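Long-range contacts in D-isomer specific 2-hydroxyacid dehydrogenase family protein (Desulfovibrio vulgaris, PDB 5TX7), which probably catalyses the NAD-dependent interconversion of D-2-hydroxyacids and the corresponding 2-oxoacids, as in other D-isomer specific 2-hydroxyacid dehydrogenases: residues 14-19 against 290-295; 19-24 against 297-302; 227-232 against 253-258; 219-224 against 244-249. One frame throughout, in Å; residues are numbered along the deposited sequence.

Interaction 1 of 4, residues 14-19 against 290-295; sequences PGDISW and ASRTAR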
loop_
_atom_site.group_PDB
_atom_site.type_symbol
_atom_site.label_atom_id
_atom_site.label_comp_id
_atom_site.label_asym_id
_atom_site.label_seq_id
_atom_site.Cartn_x
_atom_site.Cartn_y
_atom_site.Cartn_z
ATOM N N PRO A 14 16.741 -7.200 15.494
ATOM C CA PRO A 14 17.314 -5.952 15.998
ATOM C C PRO A 14 16.537 -5.456 17.225
ATOM O O PRO A 14 16.192 -4.265 17.324
ATOM C CB PRO A 14 17.152 -5.018 14.800
ATOM C CG PRO A 14 15.832 -5.463 14.216
ATOM C CD PRO A 14 15.821 -6.949 14.368
ATOM N N GLY A 15 16.240 -6.374 18.142
ATOM C CA GLY A 15 15.620 -6.054 19.419
ATOM C C GLY A 15 14.098 -6.129 19.479
ATOM O O GLY A 15 13.520 -5.794 20.513
ATOM N N ASP A 16 13.438 -6.560 18.396
ATOM C CA ASP A 16 11.966 -6.561 18.354
ATOM C C ASP A 16 11.310 -7.937 18.330
ATOM O O ASP A 16 10.099 -8.028 18.369
ATOM C CB ASP A 16 11.437 -5.681 17.209
ATOM C CG ASP A 16 11.891 -6.136 15.821
ATOM O OD1 ASP A 16 12.606 -7.136 15.670
ATOM O OD2 ASP A 16 11.551 -5.446 14.849
ATOM N N ILE A 17 12.103 -8.998 18.240
ATOM C CA ILE A 17 11.623 -10.364 18.372
ATOM C C ILE A 17 12.504 -11.029 19.439
ATOM O O ILE A 17 13.153 -10.332 20.204
ATOM C CB ILE A 17 11.564 -11.116 17.012
ATOM C CG1 ILE A 17 12.946 -11.276 16.367
ATOM C CG2 ILE A 17 10.647 -10.372 16.077
ATOM C CD1 ILE A 17 12.962 -12.158 15.147
ATOM N N SER A 18 12.492 -12.352 19.507
ATOM C CA SER A 18 13.117 -13.091 20.594
ATOM C C SER A 18 13.926 -14.273 20.069
ATOM O O SER A 18 13.470 -14.994 19.186
ATOM C CB SER A 18 12.032 -13.614 21.530
ATOM O OG SER A 18 12.598 -14.387 22.570
ATOM N N TRP A 19 15.118 -14.459 20.635
ATOM C CA TRP A 19 15.933 -15.651 20.377
ATOM C C TRP A 19 15.459 -16.853 21.215
ATOM O O TRP A 19 16.008 -17.941 21.078
ATOM C CB TRP A 19 17.414 -15.369 20.677
ATOM C CG TRP A 19 18.023 -14.427 19.741
ATOM C CD1 TRP A 19 18.203 -13.088 19.926
ATOM C CD2 TRP A 19 18.527 -14.724 18.445
ATOM N NE1 TRP A 19 18.785 -12.531 18.816
ATOM C CE2 TRP A 19 19.003 -13.518 17.892
ATOM C CE3 TRP A 19 18.625 -15.903 17.686
ATOM C CZ2 TRP A 19 19.567 -13.450 16.618
ATOM C CZ3 TRP A 19 19.185 -15.835 16.412
ATOM C CH2 TRP A 19 19.641 -14.603 15.894
ATOM N N ALA A 290 11.551 -8.501 5.180
ATOM C CA ALA A 290 11.938 -8.193 6.564
ATOM C C ALA A 290 10.840 -7.726 7.506
ATOM O O ALA A 290 11.143 -7.038 8.489
ATOM C CB ALA A 290 13.047 -7.168 6.535
ATOM N N SER A 291 9.579 -8.094 7.264
ATOM C CA SER A 291 8.530 -7.729 8.214
ATOM C C SER A 291 8.777 -8.436 9.554
ATOM O O SER A 291 9.378 -9.519 9.589
ATOM C CB SER A 291 7.145 -8.100 7.710
ATOM O OG SER A 291 6.955 -9.510 7.784
ATOM N N ARG A 292 8.309 -7.834 10.644
ATOM C CA ARG A 292 8.481 -8.446 11.953
ATOM C C ARG A 292 7.859 -9.855 12.015
ATOM O O ARG A 292 8.419 -10.736 12.641
ATOM C CB ARG A 292 7.926 -7.563 13.066
ATOM C CG ARG A 292 8.219 -8.113 14.457
ATOM C CD ARG A 292 8.313 -7.065 15.535
ATOM N NE ARG A 292 7.157 -6.220 15.466
ATOM C CZ ARG A 292 5.942 -6.589 15.861
ATOM N NH1 ARG A 292 5.713 -7.808 16.392
ATOM N NH2 ARG A 292 4.938 -5.722 15.719
ATOM N N THR A 293 6.718 -10.052 11.349
ATOM C CA THR A 293 6.102 -11.373 11.229
ATOM C C THR A 293 6.984 -12.414 10.525
ATOM O O THR A 293 7.075 -13.560 10.971
ATOM C CB THR A 293 4.767 -11.265 10.490
ATOM O OG1 THR A 293 3.898 -10.422 11.254
ATOM C CG2 THR A 293 4.107 -12.629 10.298
ATOM N N ALA A 294 7.607 -12.017 9.419
ATOM C CA ALA A 294 8.440 -12.929 8.647
ATOM C C ALA A 294 9.702 -13.329 9.418
ATOM O O ALA A 294 10.104 -14.480 9.399
ATOM C CB ALA A 294 8.804 -12.305 7.301
ATOM N N ARG A 295 10.310 -12.367 10.096
ATOM C CA ARG A 295 11.484 -12.630 10.903
ATOM C C ARG A 295 11.155 -13.534 12.105
ATOM O O ARG A 295 11.916 -14.423 12.449
ATOM C CB ARG A 295 12.158 -11.305 11.303
ATOM C CG ARG A 295 12.805 -10.633 10.090
ATOM C CD ARG A 295 13.483 -9.295 10.340
ATOM N NE ARG A 295 12.575 -8.226 10.740
ATOM C CZ ARG A 295 12.362 -7.792 11.989
ATOM N NH1 ARG A 295 12.951 -8.340 13.044
ATOM N NH2 ARG A 295 11.521 -6.773 12.191
HETATM O O HOH W 1 7.714 -9.682 18.222
#
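Arg295, one turn into helix 292-310, meets the carboxylate of Asp16 end-on in a bidentate salt bridge. NH1 of Arg295 lies 2.9 Å from OD1 of Asp16, NH2 of Arg295 lies 3.0 Å from OD2 of Asp16, and each oxygen offers its syn lone pair. The two flat groups are nearly coplanar, 12° apart. Asp16 gets there with CG in the crowded position between its backbone N and carbonyl carbon (chi1 61°), while the arginine chain bends at chi3. A third bond fixes the rotation of the guanidinium: NE of Arg295 donates to Ala290 O at 2.9 Å, in the guanidinium plane. NH1 also donates to Leu12 O. The two-nitrogen grip of a cation would be expected to favour the ionised carboxylate.

Arg292 runs past Ile17 in the opposite direction, its CG 3.7 Å from Ile17 CG2, and a water joins its NH1 to Asp16 O. Its guanidinium forms its salt bridge with Glu144 of the second subunit, whose Trp139 packs on Arg295. Ile17, with CG1 also in the crowded position, lays CD1 4.0 Å from Arg295 CB. Ser291 N-caps the helix, OG accepting from Ala294 N. The contact thus ties the loop between strand 3-6 and helix 20-23 to the first turn of helix 292-310, with Ile17 also touching Met299 one turn on.

Interaction 2 of 4, residues 19-24 against 297-302; sequences WAPIEE and TLMDST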
loop_
_atom_site.group_PDB
_atom_site.type_symbol
_atom_site.label_atom_id
_atom_site.label_comp_id
_atom_site.label_asym_id
_atom_site.label_seq_id
_atom_site.Cartn_x
_atom_site.Cartn_y
_atom_site.Cartn_z
ATOM N N TRP A 19 15.118 -14.459 20.635
ATOM C CA TRP A 19 15.933 -15.651 20.377
ATOM C C TRP A 19 15.459 -16.853 21.215
ATOM O O TRP A 19 16.008 -17.941 21.078
ATOM C CB TRP A 19 17.414 -15.369 20.677
ATOM C CG TRP A 19 18.023 -14.427 19.741
ATOM C CD1 TRP A 19 18.203 -13.088 19.926
ATOM C CD2 TRP A 19 18.527 -14.724 18.445
ATOM N NE1 TRP A 19 18.785 -12.531 18.816
ATOM C CE2 TRP A 19 19.003 -13.518 17.892
ATOM C CE3 TRP A 19 18.625 -15.903 17.686
ATOM C CZ2 TRP A 19 19.567 -13.450 16.618
ATOM C CZ3 TRP A 19 19.185 -15.835 16.412
ATOM C CH2 TRP A 19 19.641 -14.603 15.894
ATOM N N ALA A 20 14.452 -16.670 22.069
ATOM C CA ALA A 20 14.010 -17.736 22.982
ATOM C C ALA A 20 13.856 -19.142 22.360
ATOM O O ALA A 20 14.275 -20.127 22.979
ATOM C CB ALA A 20 12.731 -17.329 23.703
ATOM N N PRO A 21 13.280 -19.247 21.148
ATOM C CA PRO A 21 13.174 -20.587 20.543
ATOM C C PRO A 21 14.515 -21.277 20.296
ATOM O O PRO A 21 14.592 -22.495 20.407
ATOM C CB PRO A 21 12.451 -20.320 19.215
ATOM C CG PRO A 21 11.686 -19.061 19.454
ATOM C CD PRO A 21 12.560 -18.234 20.358
ATOM N N ILE A 22 15.554 -20.506 19.972
ATOM C CA ILE A 22 16.914 -21.028 19.807
ATOM C C ILE A 22 17.570 -21.276 21.188
ATOM O O ILE A 22 18.251 -22.271 21.373
ATOM C CB ILE A 22 17.824 -20.071 19.004
ATOM C CG1 ILE A 22 17.173 -19.606 17.685
ATOM C CG2 ILE A 22 19.177 -20.717 18.716
ATOM C CD1 ILE A 22 17.003 -20.648 16.617
ATOM N N GLU A 23 17.367 -20.374 22.140
ATOM C CA GLU A 23 17.942 -20.499 23.489
ATOM C C GLU A 23 17.484 -21.735 24.270
ATOM O O GLU A 23 18.217 -22.217 25.120
ATOM C CB GLU A 23 17.693 -19.241 24.316
ATOM C CG GLU A 23 18.495 -18.049 23.821
ATOM C CD GLU A 23 18.043 -16.699 24.382
ATOM O OE1 GLU A 23 16.817 -16.473 24.610
ATOM O OE2 GLU A 23 18.923 -15.831 24.476
ATOM N N GLU A 24 16.292 -22.248 23.965
ATOM C CA GLU A 24 15.817 -23.527 24.524
ATOM C C GLU A 24 16.672 -24.742 24.144
ATOM O O GLU A 24 16.615 -25.750 24.830
ATOM C CB GLU A 24 14.370 -23.817 24.089
ATOM C CG GLU A 24 13.286 -23.226 24.969
ATOM C CD GLU A 24 11.961 -23.024 24.233
ATOM O OE1 GLU A 24 11.621 -23.871 23.355
ATOM O OE2 GLU A 24 11.266 -22.012 24.542
ATOM N N THR A 297 8.796 -15.786 12.020
ATOM C CA THR A 297 8.604 -17.094 11.408
ATOM C C THR A 297 9.957 -17.738 11.093
ATOM O O THR A 297 10.171 -18.930 11.343
ATOM C CB THR A 297 7.758 -16.957 10.119
ATOM O OG1 THR A 297 6.445 -16.489 10.473
ATOM C CG2 THR A 297 7.656 -18.288 9.345
ATOM N N LEU A 298 10.848 -16.929 10.523
ATOM C CA LEU A 298 12.234 -17.312 10.265
ATOM C C LEU A 298 12.955 -17.834 11.521
ATOM O O LEU A 298 13.692 -18.819 11.456
ATOM C CB LEU A 298 12.972 -16.138 9.618
ATOM C CG LEU A 298 14.412 -16.285 9.182
ATOM C CD1 LEU A 298 14.652 -17.535 8.364
ATOM C CD2 LEU A 298 14.805 -15.044 8.393
ATOM N N MET A 299 12.720 -17.183 12.653
ATOM C CA MET A 299 13.291 -17.613 13.924
ATOM C C MET A 299 12.770 -18.990 14.309
ATOM O O MET A 299 13.552 -19.863 14.643
ATOM C CB MET A 299 12.961 -16.602 15.025
ATOM C CG MET A 299 13.588 -16.896 16.390
ATOM S SD MET A 299 15.367 -16.636 16.471
ATOM C CE MET A 299 15.438 -14.848 16.326
ATOM N N ASP A 300 11.443 -19.165 14.276
ATOM C CA ASP A 300 10.806 -20.442 14.622
ATOM C C ASP A 300 11.257 -21.591 13.723
ATOM O O ASP A 300 11.555 -22.690 14.226
ATOM C CB ASP A 300 9.286 -20.342 14.555
ATOM C CG ASP A 300 8.668 -19.597 15.743
ATOM O OD1 ASP A 300 9.205 -19.662 16.875
ATOM O OD2 ASP A 300 7.595 -18.959 15.538
ATOM N N SER A 301 11.314 -21.339 12.411
ATOM C CA SER A 301 11.751 -22.352 11.444
ATOM C C SER A 301 13.213 -22.727 11.629
ATOM O O SER A 301 13.574 -23.881 11.457
ATOM C CB SER A 301 11.528 -21.881 10.002
ATOM O OG SER A 301 10.150 -21.729 9.700
ATOM N N THR A 302 14.048 -21.753 11.977
ATOM C CA THR A 302 15.437 -22.013 12.352
ATOM C C THR A 302 15.532 -22.889 13.627
ATOM O O THR A 302 16.367 -23.803 13.686
ATOM C CB THR A 302 16.197 -20.693 12.539
ATOM O OG1 THR A 302 16.143 -19.964 11.298
ATOM C CG2 THR A 302 17.644 -20.924 12.931
#
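The Met-aromatic part of the contact pairs Met299 with Trp19: the methionine reaches across to the indole. Its CG is anti to the backbone N (chi1 -176°), and bends at chi2 and chi3 then swing the thioether round so that CE sits over one ring face, a CH-pi contact 3.8 Å from the centroid of the six-membered ring of Trp19. The sulfur follows obliquely, SD lying 3.6 Å from Trp19 CE3; the two side chains cross at about a right angle.

Aliphatic packing fills in beside it. CG1 of Ile22 lies at the edge of the indole and 3.7 Å from Met299 SD, while its CD1 touches the methyl CG2 of Thr302 at 3.8 Å. Pro21 CG lies 4.2 Å from Met299 CG.

The same proline carbon makes a van der Waals contact with a carboxylate oxygen, Pro21 CG to Asp300 OD1 at 3.6 Å.

The polar bond of Thr302 stays within its own helix. Its OG1 donates to Leu298 O at 2.7 Å, leaving its methyl for Ile22; that carbonyl accepts from Thr302 N too.

Helix 20-23 packs on helix 292-310, where Ile22 also meets Ala303 and Ile306, and on strands 27-30 and 3-6 of the parallel sheet.

Interaction 3 of 4, residues 227-232 against 253-258; sequences MRPGSY and SGRLAG
A beta bulge breaks the pairing right where these two strands start: Ser231 bridges Leu256, but Tyr232 bridges Gly258, so Ala257 is the extra residue. The carbonyl of Ser231 accepts from Ala257 N at 2.7 Å, with the donor in the carbonyl plane. Upstream the bonds are weak, Gly230 N and Ser231 N both leaning on Arg255 O. Ala257 turns its methyl toward the other strand, where CB lies over one face of the Tyr232 ring, 4.2 Å from the centroid; the ring stands with CG anti to the carbonyl carbon (chi1 -66°). Its hydroxyl is hydrogen-bonded to Glu144 of the same chain.

The strands are parallel neighbours in the NAD-binding Rossmann-type domain, the two ends of a beta-alpha-beta unit whose helix is 244-253. That helix closes in a Schellman motif at Gly254, whose positive phi suits glycine. On the other strand's approach, a type II turn runs from Arg228 to Ser231, and Ser231 OG donates to Arg228 O at 2.7 Å.

Arg255 bends at chi2 and chi3 back along 227-229, bringing NH1 to 3.0 Å from Met227 O and its guanidinium edge to Pro229 CD. Leu256 CD2 lies 4.2 Å from Met227 SD; Val247 and Leu251 of helix 244-253 also pack on Leu256.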
loop_
_atom_site.group_PDB
_atom_site.type_symbol
_atom_site.label_atom_id
_atom_site.label_comp_id
_atom_site.label_asym_id
_atom_site.label_seq_id
_atom_site.Cartn_x
_atom_site.Cartn_y
_atom_site.Cartn_z
ATOM N N MET A 227 6.381 -2.745 -24.163
ATOM C CA MET A 227 5.377 -2.399 -23.146
ATOM C C MET A 227 4.613 -1.157 -23.562
ATOM O O MET A 227 5.125 -0.329 -24.327
ATOM C CB MET A 227 6.022 -2.148 -21.790
ATOM C CG MET A 227 6.638 -3.390 -21.163
ATOM S SD MET A 227 7.275 -3.088 -19.509
ATOM C CE MET A 227 5.720 -3.308 -18.640
ATOM N N ARG A 228 3.391 -1.039 -23.071
ATOM C CA ARG A 228 2.599 0.156 -23.259
ATOM C C ARG A 228 3.223 1.318 -22.486
ATOM O O ARG A 228 3.697 1.124 -21.357
ATOM C CB ARG A 228 1.178 -0.062 -22.774
ATOM C CG ARG A 228 0.397 -1.001 -23.645
ATOM C CD ARG A 228 -1.087 -0.793 -23.404
ATOM N NE ARG A 228 -1.577 -1.642 -22.325
ATOM C CZ ARG A 228 -1.858 -2.940 -22.445
ATOM N NH1 ARG A 228 -1.706 -3.593 -23.603
ATOM N NH2 ARG A 228 -2.306 -3.602 -21.382
ATOM N N PRO A 229 3.208 2.528 -23.079
ATOM C CA PRO A 229 3.716 3.669 -22.339
ATOM C C PRO A 229 2.856 3.951 -21.117
ATOM O O PRO A 229 1.635 3.760 -21.168
ATOM C CB PRO A 229 3.650 4.803 -23.349
ATOM C CG PRO A 229 2.573 4.411 -24.260
ATOM C CD PRO A 229 2.636 2.934 -24.363
ATOM N N GLY A 230 3.495 4.361 -20.028
ATOM C CA GLY A 230 2.806 4.531 -18.764
ATOM C C GLY A 230 2.785 3.305 -17.863
ATOM O O GLY A 230 2.070 3.301 -16.843
ATOM N N SER A 231 3.574 2.281 -18.181
ATOM C CA SER A 231 3.573 1.036 -17.385
ATOM C C SER A 231 4.506 1.098 -16.180
ATOM O O SER A 231 5.332 2.024 -16.043
ATOM C CB SER A 231 3.932 -0.161 -18.268
ATOM O OG SER A 231 2.918 -0.363 -19.262
ATOM N N TYR A 232 4.334 0.130 -15.278
ATOM C CA TYR A 232 5.099 0.064 -14.029
ATOM C C TYR A 232 5.891 -1.236 -13.949
ATOM O O TYR A 232 5.384 -2.288 -14.343
ATOM C CB TYR A 232 4.176 0.183 -12.818
ATOM C CG TYR A 232 3.500 1.525 -12.683
ATOM C CD1 TYR A 232 4.152 2.602 -12.073
ATOM C CD2 TYR A 232 2.218 1.744 -13.196
ATOM C CE1 TYR A 232 3.531 3.841 -11.932
ATOM C CE2 TYR A 232 1.598 2.981 -13.082
ATOM C CZ TYR A 232 2.257 4.037 -12.463
ATOM O OH TYR A 232 1.627 5.273 -12.348
ATOM N N SER A 253 12.392 8.316 -20.626
ATOM C CA SER A 253 11.568 8.483 -21.844
ATOM C C SER A 253 10.061 8.511 -21.598
ATOM O O SER A 253 9.323 9.004 -22.441
ATOM C CB SER A 253 11.868 7.385 -22.874
ATOM O OG SER A 253 11.127 6.206 -22.628
ATOM N N GLY A 254 9.605 7.963 -20.470
ATOM C CA GLY A 254 8.177 7.881 -20.155
ATOM C C GLY A 254 7.534 6.546 -20.500
ATOM O O GLY A 254 6.318 6.370 -20.295
ATOM N N ARG A 255 8.333 5.602 -21.013
ATOM C CA ARG A 255 7.870 4.249 -21.273
ATOM C C ARG A 255 7.360 3.648 -19.986
ATOM O O ARG A 255 6.246 3.110 -19.937
ATOM C CB ARG A 255 9.010 3.382 -21.827
ATOM C CG ARG A 255 8.707 1.884 -21.975
ATOM C CD ARG A 255 7.746 1.666 -23.124
ATOM N NE ARG A 255 8.365 1.860 -24.442
ATOM C CZ ARG A 255 7.700 2.032 -25.575
ATOM N NH1 ARG A 255 6.372 2.041 -25.592
ATOM N NH2 ARG A 255 8.367 2.202 -26.713
ATOM N N LEU A 256 8.207 3.718 -18.957
ATOM C CA LEU A 256 7.822 3.343 -17.619
ATOM C C LEU A 256 7.419 4.608 -16.905
ATOM O O LEU A 256 8.219 5.572 -16.831
ATOM C CB LEU A 256 8.957 2.669 -16.870
ATOM C CG LEU A 256 9.352 1.265 -17.325
ATOM C CD1 LEU A 256 10.566 0.791 -16.538
ATOM C CD2 LEU A 256 8.203 0.287 -17.161
ATOM N N ALA A 257 6.181 4.604 -16.392
ATOM C CA ALA A 257 5.705 5.656 -15.523
ATOM C C ALA A 257 6.360 5.580 -14.155
ATOM O O ALA A 257 6.323 6.550 -13.389
ATOM C CB ALA A 257 4.189 5.579 -15.375
ATOM N N GLY A 258 6.926 4.430 -13.820
ATOM C CA GLY A 258 7.542 4.233 -12.525
ATOM C C GLY A 258 8.180 2.862 -12.372
ATOM O O GLY A 258 7.818 1.877 -13.029
#

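Interaction 4 of 4, residues 219-224 against 244-249; sequences VDARRL and ERAVAE
Helices 221-225 and 244-253 run in clearly different directions where they meet in the NAD-binding Rossmann-type domain, the second being the connecting helix of the beta-alpha-beta unit formed with strands 231-235 and 256-261. They come closest at Ala221 and Ala246, whose CA atoms are 5.1 Å apart, a distance that two small residues allow. The packed part centres on the Ala246 methyl. Its CB points across to the first helix, 3.6 Å from Ala221 N and 3.7 Å from Leu224 CD1. Leu224, with CG anti to its carbonyl carbon (chi1 -70°) and an extended chi2, sends CD1 over the backbone of the second helix, between the methyl of Ala246 and CG2 of Val247. That same CG2 also meets Val219 CG1 at 4.1 Å, the two valines crossing obliquely. Inward of this seam Leu224 and Val247 both rest on Leu256 of strand 256-261, while Val219 leans on Phe199 of helix 195-201.

Ala246, Leu224 and Val247 are thus buried, each with several neighbours. Ala221, by contrast, lies at the exposed margin, and its methyl adds a single contact, CB to Ala246 CB at 4.0 Å. Arg222 and Arg223 both turn to Asp196 through salt bridges, on the side away from helix 244-253. Asp220 is the N-cap of its helix. With chi1 at 60°, its carboxylate curls back over the first turn, and OD1 accepts from Arg223 N at 3.2 Å, the N-H meeting the oxygen from above the carboxylate plane.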
loop_
_atom_site.group_PDB
_atom_site.type_symbol
_atom_site.label_atom_id
_atom_site.label_comp_id
_atom_site.label_asym_id
_atom_site.label_seq_id
_atom_site.Cartn_x
_atom_site.Cartn_y
_atom_site.Cartn_z
ATOM N N VAL A 219 14.497 -8.415 -18.125
ATOM C CA VAL A 219 13.938 -7.099 -18.415
ATOM C C VAL A 219 15.000 -6.284 -19.168
ATOM O O VAL A 219 15.822 -5.564 -18.565
ATOM C CB VAL A 219 13.477 -6.383 -17.141
ATOM C CG1 VAL A 219 12.835 -5.031 -17.481
ATOM C CG2 VAL A 219 12.504 -7.290 -16.378
ATOM N N ASP A 220 14.976 -6.438 -20.493
ATOM C CA ASP A 220 15.925 -5.787 -21.385
ATOM C C ASP A 220 15.236 -4.739 -22.246
ATOM O O ASP A 220 14.006 -4.619 -22.232
ATOM C CB ASP A 220 16.681 -6.829 -22.238
ATOM C CG ASP A 220 15.775 -7.685 -23.135
ATOM O OD1 ASP A 220 14.533 -7.511 -23.155
ATOM O OD2 ASP A 220 16.338 -8.564 -23.829
ATOM N N ALA A 221 16.046 -3.997 -22.999
ATOM C CA ALA A 221 15.562 -2.938 -23.886
ATOM C C ALA A 221 14.411 -3.372 -24.782
ATOM O O ALA A 221 13.484 -2.595 -24.966
ATOM C CB ALA A 221 16.708 -2.380 -24.735
ATOM N N ARG A 222 14.473 -4.604 -25.311
ATOM C CA ARG A 222 13.464 -5.137 -26.242
ATOM C C ARG A 222 12.097 -5.370 -25.608
ATOM O O ARG A 222 11.079 -4.992 -26.189
ATOM C CB ARG A 222 13.924 -6.454 -26.882
ATOM C CG ARG A 222 12.959 -7.003 -27.944
ATOM C CD ARG A 222 13.374 -8.371 -28.458
ATOM N NE ARG A 222 13.511 -9.334 -27.366
ATOM C CZ ARG A 222 12.563 -10.159 -26.912
ATOM N NH1 ARG A 222 12.856 -10.951 -25.889
ATOM N NH2 ARG A 222 11.348 -10.224 -27.451
ATOM N N ARG A 223 12.076 -6.014 -24.438
ATOM C CA ARG A 223 10.826 -6.224 -23.718
ATOM C C ARG A 223 10.244 -4.914 -23.210
ATOM O O ARG A 223 9.015 -4.758 -23.195
ATOM C CB ARG A 223 11.008 -7.193 -22.581
ATOM C CG ARG A 223 10.763 -8.601 -23.048
ATOM C CD ARG A 223 11.514 -9.640 -22.270
ATOM N NE ARG A 223 11.533 -10.901 -23.007
ATOM C CZ ARG A 223 12.317 -11.931 -22.714
ATOM N NH1 ARG A 223 13.151 -11.878 -21.681
ATOM N NH2 ARG A 223 12.300 -13.015 -23.460
ATOM N N LEU A 224 11.116 -3.990 -22.815
ATOM C CA LEU A 224 10.673 -2.645 -22.399
ATOM C C LEU A 224 10.021 -1.883 -23.553
ATOM O O LEU A 224 8.949 -1.320 -23.383
ATOM C CB LEU A 224 11.819 -1.830 -21.806
ATOM C CG LEU A 224 12.350 -2.270 -20.432
ATOM C CD1 LEU A 224 13.671 -1.556 -20.163
ATOM C CD2 LEU A 224 11.335 -2.006 -19.338
ATOM N N GLU A 244 19.917 -2.573 -16.127
ATOM C CA GLU A 244 19.709 -1.324 -15.376
ATOM C C GLU A 244 19.730 -0.080 -16.268
ATOM O O GLU A 244 18.989 0.875 -16.018
ATOM C CB GLU A 244 20.735 -1.193 -14.226
ATOM C CG GLU A 244 20.592 -2.266 -13.132
ATOM C CD GLU A 244 21.400 -1.980 -11.870
ATOM O OE1 GLU A 244 22.403 -1.209 -11.921
ATOM O OE2 GLU A 244 21.038 -2.534 -10.795
ATOM N N ARG A 245 20.555 -0.115 -17.313
ATOM C CA ARG A 245 20.651 0.973 -18.293
ATOM C C ARG A 245 19.337 1.179 -19.048
ATOM O O ARG A 245 18.802 2.276 -19.109
ATOM C CB ARG A 245 21.799 0.682 -19.274
ATOM C CG ARG A 245 21.986 1.680 -20.413
ATOM C CD ARG A 245 22.067 3.132 -19.947
ATOM N NE ARG A 245 23.218 3.375 -19.071
ATOM C CZ ARG A 245 23.692 4.580 -18.739
ATOM N NH1 ARG A 245 23.136 5.704 -19.206
ATOM N NH2 ARG A 245 24.749 4.662 -17.927
ATOM N N ALA A 246 18.825 0.103 -19.616
ATOM C CA ALA A 246 17.572 0.137 -20.374
ATOM C C ALA A 246 16.404 0.633 -19.533
ATOM O O ALA A 246 15.553 1.391 -20.021
ATOM C CB ALA A 246 17.265 -1.233 -20.952
ATOM N N VAL A 247 16.378 0.229 -18.265
ATOM C CA VAL A 247 15.307 0.638 -17.355
ATOM C C VAL A 247 15.416 2.142 -17.050
ATOM O O VAL A 247 14.409 2.855 -17.065
ATOM C CB VAL A 247 15.303 -0.241 -16.089
ATOM C CG1 VAL A 247 14.314 0.266 -15.051
ATOM C CG2 VAL A 247 14.985 -1.688 -16.452
ATOM N N ALA A 248 16.632 2.630 -16.795
ATOM C CA ALA A 248 16.829 4.059 -16.574
ATOM C C ALA A 248 16.313 4.878 -17.770
ATOM O O ALA A 248 15.557 5.823 -17.596
ATOM C CB ALA A 248 18.291 4.358 -16.306
ATOM N N GLU A 249 16.711 4.480 -18.973
ATOM C CA GLU A 249 16.280 5.132 -20.213
ATOM C C GLU A 249 14.760 5.058 -20.408
ATOM O O GLU A 249 14.150 6.030 -20.850
ATOM C CB GLU A 249 17.066 4.593 -21.436
ATOM C CG GLU A 249 18.297 5.442 -21.803
ATOM C CD GLU A 249 19.479 4.674 -22.444
ATOM O OE1 GLU A 249 20.612 5.211 -22.394
ATOM O OE2 GLU A 249 19.313 3.562 -23.018
#

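Interactions 1 and 2 follow each other along helix 292-310 and share Trp19; they touch where Ile17 CD1 meets Met299 CE. The first is a surface contact near the second subunit, held by charge and water, whereas the second, one turn on, is partly buried and works by sulfur, ring and methyl packing. Interactions 3 and 4 lie on the opposite side of the chain's centre, about 36 Å from interaction 1 between centres, in the NAD-binding domain. They meet at Leu256, which touches both Leu224 and Val247. Interaction 3 is mainly backbone pairing of adjacent strands, partly buried; interaction 4 is buried apolar helix packing.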